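Local atomic coordinates of uricase (Arthrobacter globiformis, PDB entry 2YZC), a protein that catalyses the oxidation of uric acid by molecular oxygen to 5-hydroxyisourate, releasing hydrogen peroxide, a step on the way to allantoin. Residues A[17-22]-A[47-52]; A[24-29]-A[39-44]; A[160-165]-A[218-223]; A[244-249]-A[278-283]. One frame throughout, in Å; residues are numbered along the deposited sequence.

Interaction 1 (A[17-22]-A[47-52])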
# COMPACT_ATOMS: atom_id res chain seq x y z
N GLN A 17 12.76 -24.54 14.72
CA GLN A 17 12.96 -24.26 13.30
C GLN A 17 13.48 -22.84 13.14
O GLN A 17 13.09 -21.94 13.88
CB GLN A 17 11.64 -24.39 12.53
CG GLN A 17 11.09 -25.81 12.44
CD GLN A 17 9.83 -25.89 11.59
OE1 GLN A 17 8.83 -25.21 11.86
NE2 GLN A 17 9.87 -26.73 10.55
N ASN A 18 14.37 -22.63 12.18
CA ASN A 18 14.93 -21.30 11.95
C ASN A 18 15.54 -21.20 10.56
O ASN A 18 15.92 -22.21 9.96
CB ASN A 18 15.98 -20.98 13.02
CG ASN A 18 17.21 -21.87 12.94
OD1 ASN A 18 18.14 -21.59 12.20
ND2 ASN A 18 17.20 -22.96 13.71
N GLN A 19 15.61 -19.98 10.05
CA GLN A 19 16.17 -19.72 8.73
C GLN A 19 16.48 -18.23 8.64
O GLN A 19 15.91 -17.42 9.36
CB GLN A 19 15.19 -20.12 7.63
CG GLN A 19 13.83 -19.42 7.69
CD GLN A 19 12.84 -19.98 6.68
OE1 GLN A 19 12.91 -21.16 6.31
NE2 GLN A 19 11.89 -19.15 6.25
N TYR A 20 17.39 -17.87 7.75
CA TYR A 20 17.74 -16.46 7.60
C TYR A 20 18.38 -16.24 6.23
O TYR A 20 18.92 -17.17 5.63
CB TYR A 20 18.74 -16.04 8.67
CG TYR A 20 20.16 -16.43 8.31
CD1 TYR A 20 20.57 -17.76 8.33
CD2 TYR A 20 21.06 -15.46 7.86
CE1 TYR A 20 21.84 -18.13 7.89
CE2 TYR A 20 22.33 -15.82 7.42
CZ TYR A 20 22.71 -17.15 7.44
OH TYR A 20 23.96 -17.50 6.98
N GLY A 21 18.33 -15.00 5.77
CA GLY A 21 18.93 -14.68 4.49
C GLY A 21 18.57 -13.29 4.04
O GLY A 21 18.17 -12.46 4.85
N LYS A 22 18.73 -13.02 2.75
CA LYS A 22 18.41 -11.71 2.21
C LYS A 22 17.08 -11.81 1.48
O LYS A 22 16.89 -12.69 0.64
CB LYS A 22 19.49 -11.25 1.23
CG LYS A 22 19.32 -9.80 0.81
CD LYS A 22 19.70 -8.85 1.94
CE LYS A 22 21.22 -8.67 2.02
NZ LYS A 22 21.65 -7.81 3.16
N GLN A 47 17.08 -17.80 1.73
CA GLN A 47 17.19 -18.11 3.15
C GLN A 47 17.78 -19.50 3.35
O GLN A 47 17.39 -20.46 2.70
CB GLN A 47 15.84 -17.99 3.86
CG GLN A 47 15.42 -16.54 4.07
CD GLN A 47 14.11 -16.42 4.81
OE1 GLN A 47 14.05 -15.89 5.92
NE2 GLN A 47 13.05 -16.92 4.20
N LEU A 48 18.74 -19.58 4.27
CA LEU A 48 19.42 -20.83 4.54
C LEU A 48 18.93 -21.53 5.80
O LEU A 48 18.44 -20.89 6.73
CB LEU A 48 20.92 -20.58 4.66
CG LEU A 48 21.55 -19.75 3.54
CD1 LEU A 48 23.05 -19.62 3.79
CD2 LEU A 48 21.27 -20.40 2.20
N ARG A 49 19.09 -22.84 5.81
CA ARG A 49 18.71 -23.67 6.94
C ARG A 49 19.88 -24.61 7.21
O ARG A 49 20.58 -25.04 6.29
CB ARG A 49 17.47 -24.49 6.61
CG ARG A 49 16.22 -23.65 6.45
CD ARG A 49 15.10 -24.46 5.83
NE ARG A 49 13.90 -23.66 5.62
CZ ARG A 49 12.83 -24.08 4.96
NH1 ARG A 49 12.81 -25.30 4.43
NH2 ARG A 49 11.77 -23.29 4.83
N GLY A 50 20.10 -24.90 8.49
CA GLY A 50 21.20 -25.78 8.86
C GLY A 50 21.52 -25.63 10.32
O GLY A 50 20.64 -25.37 11.14
N ASP A 51 22.79 -25.80 10.67
CA ASP A 51 23.22 -25.67 12.05
C ASP A 51 23.61 -24.24 12.39
O ASP A 51 24.75 -23.83 12.17
CB ASP A 51 24.38 -26.62 12.34
CG ASP A 51 25.00 -26.37 13.69
OD1 ASP A 51 24.27 -25.96 14.62
OD2 ASP A 51 26.22 -26.59 13.84
N PHE A 52 22.66 -23.50 12.95
CA PHE A 52 22.88 -22.11 13.33
C PHE A 52 22.63 -21.91 14.82
O PHE A 52 22.29 -20.82 15.27
CB PHE A 52 21.96 -21.21 12.51
CG PHE A 52 22.21 -21.28 11.03
CD1 PHE A 52 21.23 -21.72 10.15
CD2 PHE A 52 23.46 -20.94 10.51
CE1 PHE A 52 21.48 -21.83 8.78
CE2 PHE A 52 23.72 -21.05 9.15
CZ PHE A 52 22.73 -21.50 8.28
O HOH W 1 18.19 -23.75 10.41
O HOH W 2 19.86 -24.38 13.54
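Q19 and R49 make the polar grip of this antiparallel pair: NE and NH2 of R49 approach side-on, each 2.8 Å from Q19 OE1. The amide and the guanidinium are only 15° apart in plane, and the two side chains lie side by side, pointing the same way. Q19 CG sits in the crowded position between backbone N and carbonyl carbon (chi1 58°), from where the extended chain brings OE1 to the edge of the arginine. R49 NH2 also forms a salt bridge to E138, while Q19 NE2 donates to E280 of the second subunit. An alanine at Q19 would probably leave R49 NE without its acceptor and E280 of that subunit without one of its donors.

The backbones are joined between Y20 and L48, where L48 N donates to Y20 O at 2.8 Å; the return bond from Y20 N to L48 O is long and weak at 3.4 Å. At G21 a CB would collide with Q47 CA, which suits glycine.

Y20 turns its edge to F52 in a T-shaped stack, CE1 lying 3.5 Å from F52 CZ, with planes at 83°. The hydroxyl of Y20 is bonded to V65 O.

At G50 and F52 a water bridges the two segments: it accepts from N18 ND2 and F52 N and donates to G50 O at 2.7 Å. N18 ND2 also donates to G16 O.

Y20, L48 and F52 thus give the contact an aromatic and apolar part, with N18 and a water at its end, and Q19 and R49 a polar part. Separately, residues 18 to 22 pair with a strand of the second subunit, extending the sheet beside K22, assigned to the charge relay.

Interaction 2 (A[24-29]-A[39-44])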
# COMPACT_ATOMS: atom_id res chain seq x y z
N GLU A 24 13.88 -9.97 -0.84
CA GLU A 24 13.55 -8.99 -1.87
C GLU A 24 14.72 -8.30 -2.57
O GLU A 24 14.85 -7.07 -2.54
CB GLU A 24 12.58 -7.95 -1.28
CG GLU A 24 11.34 -8.60 -0.66
CD GLU A 24 10.15 -7.68 -0.57
OE1 GLU A 24 9.70 -7.37 0.56
OE2 GLU A 24 9.65 -7.25 -1.63
N VAL A 25 15.56 -9.11 -3.20
CA VAL A 25 16.70 -8.61 -3.96
C VAL A 25 16.12 -8.37 -5.36
O VAL A 25 15.77 -9.32 -6.07
CB VAL A 25 17.83 -9.67 -4.04
CG1 VAL A 25 18.94 -9.19 -4.97
CG2 VAL A 25 18.38 -9.92 -2.64
N ARG A 26 15.99 -7.11 -5.74
CA ARG A 26 15.42 -6.77 -7.04
C ARG A 26 16.47 -6.85 -8.14
O ARG A 26 17.47 -6.14 -8.13
CB ARG A 26 14.79 -5.37 -6.99
CG ARG A 26 13.52 -5.33 -6.16
CD ARG A 26 12.33 -5.93 -6.91
NE ARG A 26 11.90 -5.07 -8.02
CZ ARG A 26 12.15 -5.30 -9.30
NH1 ARG A 26 11.72 -4.45 -10.22
NH2 ARG A 26 12.81 -6.39 -9.67
N LEU A 27 16.21 -7.74 -9.09
CA LEU A 27 17.13 -7.98 -10.19
C LEU A 27 16.50 -7.82 -11.56
O LEU A 27 15.40 -8.28 -11.81
CB LEU A 27 17.69 -9.41 -10.09
CG LEU A 27 18.25 -10.02 -11.39
CD1 LEU A 27 19.63 -9.42 -11.70
CD2 LEU A 27 18.36 -11.53 -11.23
N VAL A 28 17.23 -7.15 -12.45
CA VAL A 28 16.79 -7.01 -13.82
C VAL A 28 17.95 -7.51 -14.66
O VAL A 28 19.06 -6.98 -14.56
CB VAL A 28 16.45 -5.55 -14.19
CG1 VAL A 28 16.27 -5.42 -15.70
CG2 VAL A 28 15.15 -5.14 -13.50
N LYS A 29 17.71 -8.55 -15.44
CA LYS A 29 18.73 -9.13 -16.30
C LYS A 29 18.39 -8.81 -17.75
O LYS A 29 17.34 -9.21 -18.25
CB LYS A 29 18.81 -10.65 -16.12
CG LYS A 29 19.79 -11.34 -17.08
CD LYS A 29 21.21 -10.84 -16.88
CE LYS A 29 22.21 -11.56 -17.79
NZ LYS A 29 22.01 -11.23 -19.23
N ILE A 39 14.26 -8.92 -21.57
CA ILE A 39 14.24 -8.48 -20.18
C ILE A 39 13.68 -9.54 -19.23
O ILE A 39 12.63 -10.12 -19.49
CB ILE A 39 13.35 -7.21 -20.01
CG1 ILE A 39 13.90 -6.06 -20.87
CG2 ILE A 39 13.29 -6.80 -18.54
CD1 ILE A 39 15.28 -5.61 -20.47
N GLN A 40 14.40 -9.78 -18.14
CA GLN A 40 13.94 -10.71 -17.10
C GLN A 40 13.96 -9.85 -15.84
O GLN A 40 14.98 -9.25 -15.51
CB GLN A 40 14.86 -11.93 -17.00
CG GLN A 40 14.66 -12.91 -18.16
CD GLN A 40 15.68 -14.03 -18.17
OE1 GLN A 40 15.35 -15.19 -17.91
NE2 GLN A 40 16.92 -13.68 -18.45
N ASP A 41 12.83 -9.78 -15.15
CA ASP A 41 12.69 -8.93 -13.97
C ASP A 41 12.22 -9.77 -12.78
O ASP A 41 11.11 -10.30 -12.80
CB ASP A 41 11.65 -7.84 -14.30
CG ASP A 41 11.65 -6.68 -13.32
OD1 ASP A 41 12.27 -6.79 -12.24
OD2 ASP A 41 11.01 -5.65 -13.64
N LEU A 42 13.06 -9.88 -11.75
CA LEU A 42 12.75 -10.69 -10.57
C LEU A 42 12.92 -10.00 -9.21
O LEU A 42 13.70 -9.05 -9.08
CB LEU A 42 13.63 -11.95 -10.54
CG LEU A 42 13.63 -12.93 -11.72
CD1 LEU A 42 14.69 -14.01 -11.47
CD2 LEU A 42 12.26 -13.55 -11.87
N ASN A 43 12.20 -10.51 -8.21
CA ASN A 43 12.29 -10.04 -6.83
C ASN A 43 12.67 -11.34 -6.12
O ASN A 43 11.81 -12.20 -5.89
CB ASN A 43 10.94 -9.54 -6.32
CG ASN A 43 11.04 -8.88 -4.95
OD1 ASN A 43 10.05 -8.76 -4.22
ND2 ASN A 43 12.24 -8.43 -4.60
N VAL A 44 13.95 -11.48 -5.78
CA VAL A 44 14.48 -12.71 -5.18
C VAL A 44 14.73 -12.72 -3.67
O VAL A 44 15.22 -11.75 -3.10
CB VAL A 44 15.81 -13.10 -5.88
CG1 VAL A 44 16.30 -14.46 -5.39
CG2 VAL A 44 15.61 -13.10 -7.40
O HOH W 3 12.31 -3.12 -12.92
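R26 meets D41 across the hairpin: NH2 lies 2.7 Å from D41 OD1 in a salt bridge, and NH1 adds a weak bond to the same oxygen. The arginine chain folds back at chi2 and chi3 (-77° and -70°), which also carries NH2 to L42 O at 2.9 Å. That carbonyl takes L27 N as well, the two donors arriving from opposite faces of its plane.

The tight parts are this salt bridge and the backbone ladder, where V25 with V44, L27 with L42 and K29 with Q40 each exchange two bonds; V25 N to V44 O, at 2.7 Å, is nearly straight. The aliphatic contacts are light by comparison, L27 CD2 standing 4.4 Å from L42 CD1. Apolar side chains suit V25, L27 and L42 because they face helices rather than each other. On the R26 side a water donates to D41 OD2 at 2.9 Å and weakly accepts from R26 NH1. At the start of the pair E24 and V25 both face V44, a G1 beta bulge, and E24 sends its carboxylate to Y276 and R274 of the second subunit.

V25 and L27 pack on helix 67-78, L27 and L42 on F88 of helix 85-99, while strand 103-117 pairs with strand 38-50 on its other flank and W115 holds D41 OD2.

Interaction 3 (A[160-165]-A[218-223]). With 1AL (allantoate ion), chain I.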
# COMPACT_ATOMS: atom_id res chain seq x y z
N GLY A 160 -23.73 -15.92 -15.19
CA GLY A 160 -23.25 -17.29 -15.18
C GLY A 160 -22.78 -17.67 -13.78
O GLY A 160 -21.87 -18.50 -13.61
N SER A 161 -23.39 -17.05 -12.78
CA SER A 161 -23.07 -17.33 -11.39
C SER A 161 -24.35 -17.24 -10.56
O SER A 161 -25.12 -16.29 -10.70
CB SER A 161 -22.03 -16.34 -10.86
OG SER A 161 -21.83 -16.49 -9.46
N GLU A 162 -24.56 -18.25 -9.72
CA GLU A 162 -25.73 -18.31 -8.85
C GLU A 162 -25.29 -18.70 -7.45
O GLU A 162 -24.16 -19.14 -7.24
CB GLU A 162 -26.70 -19.41 -9.32
CG GLU A 162 -27.12 -19.35 -10.77
CD GLU A 162 -28.06 -20.50 -11.13
OE1 GLU A 162 -28.95 -20.84 -10.32
OE2 GLU A 162 -27.91 -21.06 -12.24
N PHE A 163 -26.19 -18.52 -6.48
CA PHE A 163 -25.91 -18.93 -5.11
C PHE A 163 -27.22 -19.06 -4.36
O PHE A 163 -27.84 -18.08 -3.96
CB PHE A 163 -24.99 -17.96 -4.37
CG PHE A 163 -24.51 -18.50 -3.05
CD1 PHE A 163 -23.90 -19.76 -2.99
CD2 PHE A 163 -24.68 -17.79 -1.88
CE1 PHE A 163 -23.48 -20.30 -1.77
CE2 PHE A 163 -24.26 -18.32 -0.65
CZ PHE A 163 -23.66 -19.57 -0.60
N HIS A 164 -27.63 -20.31 -4.18
CA HIS A 164 -28.88 -20.62 -3.50
C HIS A 164 -28.79 -21.99 -2.85
O HIS A 164 -27.80 -22.71 -3.02
CB HIS A 164 -30.02 -20.58 -4.51
CG HIS A 164 -29.75 -21.35 -5.77
ND1 HIS A 164 -29.66 -22.73 -5.79
CD2 HIS A 164 -29.51 -20.94 -7.03
CE1 HIS A 164 -29.38 -23.13 -7.02
NE2 HIS A 164 -29.28 -22.06 -7.79
N GLY A 165 -29.81 -22.35 -2.08
CA GLY A 165 -29.81 -23.64 -1.42
C GLY A 165 -28.97 -23.70 -0.15
O GLY A 165 -28.73 -24.78 0.38
N HIS A 218 -20.40 -22.89 -15.13
CA HIS A 218 -21.58 -22.18 -14.67
C HIS A 218 -21.52 -22.38 -13.16
O HIS A 218 -21.80 -23.47 -12.66
CB HIS A 218 -22.87 -22.79 -15.21
CG HIS A 218 -24.09 -22.07 -14.76
ND1 HIS A 218 -24.42 -20.81 -15.22
CD2 HIS A 218 -25.03 -22.39 -13.84
CE1 HIS A 218 -25.51 -20.39 -14.60
NE2 HIS A 218 -25.90 -21.33 -13.75
N SER A 219 -21.15 -21.33 -12.45
CA SER A 219 -20.95 -21.39 -11.01
C SER A 219 -22.18 -21.39 -10.11
O SER A 219 -23.01 -20.49 -10.16
CB SER A 219 -20.03 -20.23 -10.59
OG SER A 219 -19.68 -20.33 -9.22
N LEU A 220 -22.28 -22.43 -9.28
CA LEU A 220 -23.38 -22.56 -8.33
C LEU A 220 -22.80 -22.22 -6.96
O LEU A 220 -23.51 -22.13 -5.97
CB LEU A 220 -23.92 -24.00 -8.31
CG LEU A 220 -24.55 -24.50 -9.62
CD1 LEU A 220 -25.07 -25.93 -9.42
CD2 LEU A 220 -25.69 -23.58 -10.02
N ALA A 221 -21.48 -22.03 -6.93
CA ALA A 221 -20.76 -21.68 -5.71
C ALA A 221 -19.30 -21.40 -6.07
O ALA A 221 -18.77 -22.00 -7.01
CB ALA A 221 -20.83 -22.83 -4.71
N LEU A 222 -18.66 -20.50 -5.34
CA LEU A 222 -17.26 -20.20 -5.61
C LEU A 222 -16.44 -21.47 -5.37
O LEU A 222 -15.44 -21.71 -6.05
CB LEU A 222 -16.75 -19.09 -4.68
CG LEU A 222 -15.81 -18.05 -5.30
CD1 LEU A 222 -15.05 -17.35 -4.18
CD2 LEU A 222 -14.84 -18.69 -6.27
N GLN A 223 -16.87 -22.28 -4.40
CA GLN A 223 -16.18 -23.53 -4.09
C GLN A 223 -16.17 -24.47 -5.30
O GLN A 223 -15.18 -25.17 -5.54
CB GLN A 223 -16.86 -24.24 -2.90
CG GLN A 223 -16.66 -23.57 -1.53
CD GLN A 223 -17.72 -22.52 -1.22
OE1 GLN A 223 -18.25 -21.86 -2.12
NE2 GLN A 223 -18.02 -22.34 0.06
C1 1AL I . -20.18 -18.67 -2.09
O2 1AL I . -19.94 -19.27 -3.16
N3 1AL I . -19.96 -19.23 -0.87
N4 1AL I . -20.67 -17.38 -2.27
C5 1AL I . -18.94 -15.94 -0.81
O6 1AL I . -18.00 -16.59 -1.31
O7 1AL I . -18.85 -14.91 -0.14
C8 1AL I . -20.38 -16.33 -1.29
C9 1AL I . -21.75 -15.95 0.71
O10 1AL I . -22.16 -14.99 1.40
N11 1AL I . -21.41 -17.16 1.26
N12 1AL I . -21.59 -15.86 -0.63
O HOH W 4 -21.40 -18.72 -7.82
O HOH W 5 -26.27 -22.06 -6.02
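H218 NE2 donates to E162 OE2 over a very short 2.5 Å, in a nearly straight bond of 175°. The oxygen lies in the plane of the imidazole and is met on its anti side. E162 reaches out on an extended chain, and its other oxygen, OE1, accepts from H164 NE2 at 2.8 Å, this time from above the carboxylate plane. A carboxylate suits the place, since it can take a histidine on each oxygen, and the two nearby imidazoles would probably favour its ionised form. L220 lies alongside E162 with CD2 against the carboxylate.

Behind these side chains the backbones form a single bridge, S219 N to G160 O and E162 N to S219 O. G160 has backbone angles at which a CB would jam against the preceding carbonyl. One water ties S161 OG, E162 O and S219 OG together; S161 OG also bonds R180, and S219 OG pairs with T225 OG1.

In this T-fold enzyme the contact builds one wall of a pocket shared between subunits. A221 is the N-cap of helix 222-236, and L222 N, in the first turn, donates to allantoate O2 at 2.8 Å. F163, with CG anti to the backbone N (chi1 -169°), spreads its ring under the ligand, whose N4 stands 3.8 Å above the centre of the ring, while L220 O lies at the ring edge. Q223 OE1 accepts a long, weak bond from ligand N3, and T67 and D68 of the second subunit bind the ligand as well.

Interaction 4 (A[244-249]-A[278-283]); sequences KMSLPN and LIEATI. With 1AL (allantoate ion), chain I.
The carboxylate of E280 is met by the hydroxyl of S246, whose OG donates to OE1 at 2.7 Å on the anti side, 33° out of the carboxylate plane. The other flat group, the amide of N249, lies at the pocket end and donates through ND2 to allantoate O6 at 2.8 Å.

Both belong to an antiparallel ladder of the T-fold sheet. M245 with A281 and L247 with I279 are hydrogen-bonded pairs, L247 N to I279 O being 2.8 Å. Proline can stand at 248 because its pair with L278 is non-hydrogen-bonded and asks no N-H of it; P248 CB is brushed by L278 CD1, 4.4 Å away. Serine suits position 246: with OG anti to the backbone N (chi1 -177°), its short side chain puts OG within bonding distance of OE1. E280 OE2 accepts from Q19 of the second subunit, so replacing E280 by an alanine would probably leave S246 OG without this acceptor and cost that glutamine one of its partners. Farther along, K244 runs beside T282, with CE 3.3 Å from OG1, and makes a cation-pi contact with W295.

The opposite face, with M245, L247, I279 and A281, is apolar and buried: M226 of helix 222-236 packs on M245, I279 and A281. Strand 276-285 also pairs with a strand of the second subunit. Beside the N249 amide, I279 CD1 comes 3.2 Å from the same allantoate O6.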
# COMPACT_ATOMS: atom_id res chain seq x y z
N LYS A 244 -3.12 -25.39 -4.77
CA LYS A 244 -3.85 -24.74 -3.70
C LYS A 244 -4.30 -23.39 -4.21
O LYS A 244 -3.54 -22.70 -4.89
CB LYS A 244 -2.97 -24.55 -2.47
CG LYS A 244 -2.55 -25.84 -1.80
CD LYS A 244 -1.82 -25.55 -0.49
CE LYS A 244 -1.67 -26.83 0.33
NZ LYS A 244 -1.12 -26.52 1.67
N MET A 245 -5.53 -23.02 -3.88
CA MET A 245 -6.04 -21.73 -4.30
C MET A 245 -6.67 -20.99 -3.14
O MET A 245 -7.23 -21.59 -2.21
CB MET A 245 -7.07 -21.91 -5.42
CG MET A 245 -6.47 -22.41 -6.71
SD MET A 245 -7.73 -22.91 -7.89
CE MET A 245 -7.84 -24.63 -7.50
N SER A 246 -6.56 -19.66 -3.20
CA SER A 246 -7.12 -18.78 -2.20
C SER A 246 -7.86 -17.75 -3.04
O SER A 246 -7.24 -16.90 -3.69
CB SER A 246 -6.00 -18.12 -1.39
OG SER A 246 -6.54 -17.30 -0.37
N LEU A 247 -9.19 -17.83 -3.03
CA LEU A 247 -10.01 -16.94 -3.84
C LEU A 247 -10.98 -16.08 -3.05
O LEU A 247 -11.88 -16.59 -2.40
CB LEU A 247 -10.80 -17.76 -4.85
CG LEU A 247 -10.04 -18.73 -5.75
CD1 LEU A 247 -11.01 -19.44 -6.67
CD2 LEU A 247 -8.99 -17.97 -6.56
N PRO A 248 -10.79 -14.75 -3.10
CA PRO A 248 -11.73 -13.90 -2.36
C PRO A 248 -12.98 -13.73 -3.22
O PRO A 248 -12.91 -13.79 -4.45
CB PRO A 248 -10.96 -12.59 -2.22
CG PRO A 248 -10.13 -12.55 -3.47
CD PRO A 248 -9.63 -13.98 -3.57
N ASN A 249 -14.12 -13.57 -2.57
CA ASN A 249 -15.33 -13.32 -3.33
C ASN A 249 -15.51 -11.81 -3.15
O ASN A 249 -16.05 -11.36 -2.14
CB ASN A 249 -16.54 -14.05 -2.76
CG ASN A 249 -17.68 -14.15 -3.76
OD1 ASN A 249 -17.82 -13.29 -4.63
ND2 ASN A 249 -18.49 -15.19 -3.65
N LEU A 278 -13.82 -15.44 1.57
CA LEU A 278 -12.51 -15.99 1.27
C LEU A 278 -12.67 -17.51 1.24
O LEU A 278 -12.90 -18.14 2.27
CB LEU A 278 -11.49 -15.58 2.33
CG LEU A 278 -10.06 -16.06 2.09
CD1 LEU A 278 -9.56 -15.57 0.72
CD2 LEU A 278 -9.16 -15.54 3.21
N ILE A 279 -12.59 -18.07 0.04
CA ILE A 279 -12.74 -19.50 -0.19
C ILE A 279 -11.38 -20.09 -0.55
O ILE A 279 -10.71 -19.60 -1.47
CB ILE A 279 -13.76 -19.75 -1.34
CG1 ILE A 279 -15.20 -19.58 -0.82
CG2 ILE A 279 -13.61 -21.16 -1.89
CD1 ILE A 279 -15.52 -18.22 -0.23
N GLU A 280 -10.96 -21.13 0.17
CA GLU A 280 -9.66 -21.72 -0.08
C GLU A 280 -9.71 -23.25 -0.07
O GLU A 280 -10.48 -23.85 0.68
CB GLU A 280 -8.66 -21.24 0.97
CG GLU A 280 -8.92 -19.80 1.44
CD GLU A 280 -7.82 -19.26 2.33
OE1 GLU A 280 -6.77 -18.85 1.79
OE2 GLU A 280 -8.00 -19.25 3.57
N ALA A 281 -8.87 -23.87 -0.88
CA ALA A 281 -8.84 -25.32 -0.94
C ALA A 281 -7.62 -25.88 -1.66
O ALA A 281 -6.96 -25.19 -2.44
CB ALA A 281 -10.10 -25.84 -1.62
N THR A 282 -7.35 -27.14 -1.36
CA THR A 282 -6.25 -27.88 -1.95
C THR A 282 -6.88 -28.99 -2.79
O THR A 282 -7.71 -29.75 -2.29
CB THR A 282 -5.37 -28.54 -0.88
OG1 THR A 282 -4.89 -27.55 0.04
CG2 THR A 282 -4.18 -29.24 -1.53
N ILE A 283 -6.50 -29.07 -4.06
CA ILE A 283 -6.99 -30.11 -4.94
C ILE A 283 -5.75 -30.98 -5.16
O ILE A 283 -4.73 -30.50 -5.65
CB ILE A 283 -7.48 -29.54 -6.28
CG1 ILE A 283 -8.65 -28.57 -6.04
CG2 ILE A 283 -7.93 -30.66 -7.20
CD1 ILE A 283 -9.86 -29.22 -5.41
C1 1AL I . -20.18 -18.67 -2.09
O2 1AL I . -19.94 -19.27 -3.16
N3 1AL I . -19.96 -19.23 -0.87
N4 1AL I . -20.67 -17.38 -2.27
C5 1AL I . -18.94 -15.94 -0.81
O6 1AL I . -18.00 -16.59 -1.31
O7 1AL I . -18.85 -14.91 -0.14
C8 1AL I . -20.38 -16.33 -1.29
C9 1AL I . -21.75 -15.95 0.71
O10 1AL I . -22.16 -14.99 1.40
N11 1AL I . -21.41 -17.16 1.26
N12 1AL I . -21.59 -15.86 -0.63

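From the N terminus, strands 13-31 and 38-50 form a hairpin closed twice: interaction 2 (24-29 with 39-44) is nested inside the loop closed by interaction 1 (17-22 with 47-52), one zipping the inner part and the other the outer. Interactions 3 and 4 follow in series in the second half of the chain. Interaction 3 closes a long loop containing strand 182-192 and helix 199-216, tying the connection after strand 143-157 to the start of helix 222-236; interaction 4 closes a shorter one containing strand 268-271, joining strands 240-254 and 276-285. These last two touch, L222 packing on L247, N249 and I279, and share an allantoate. All four meet the second subunit.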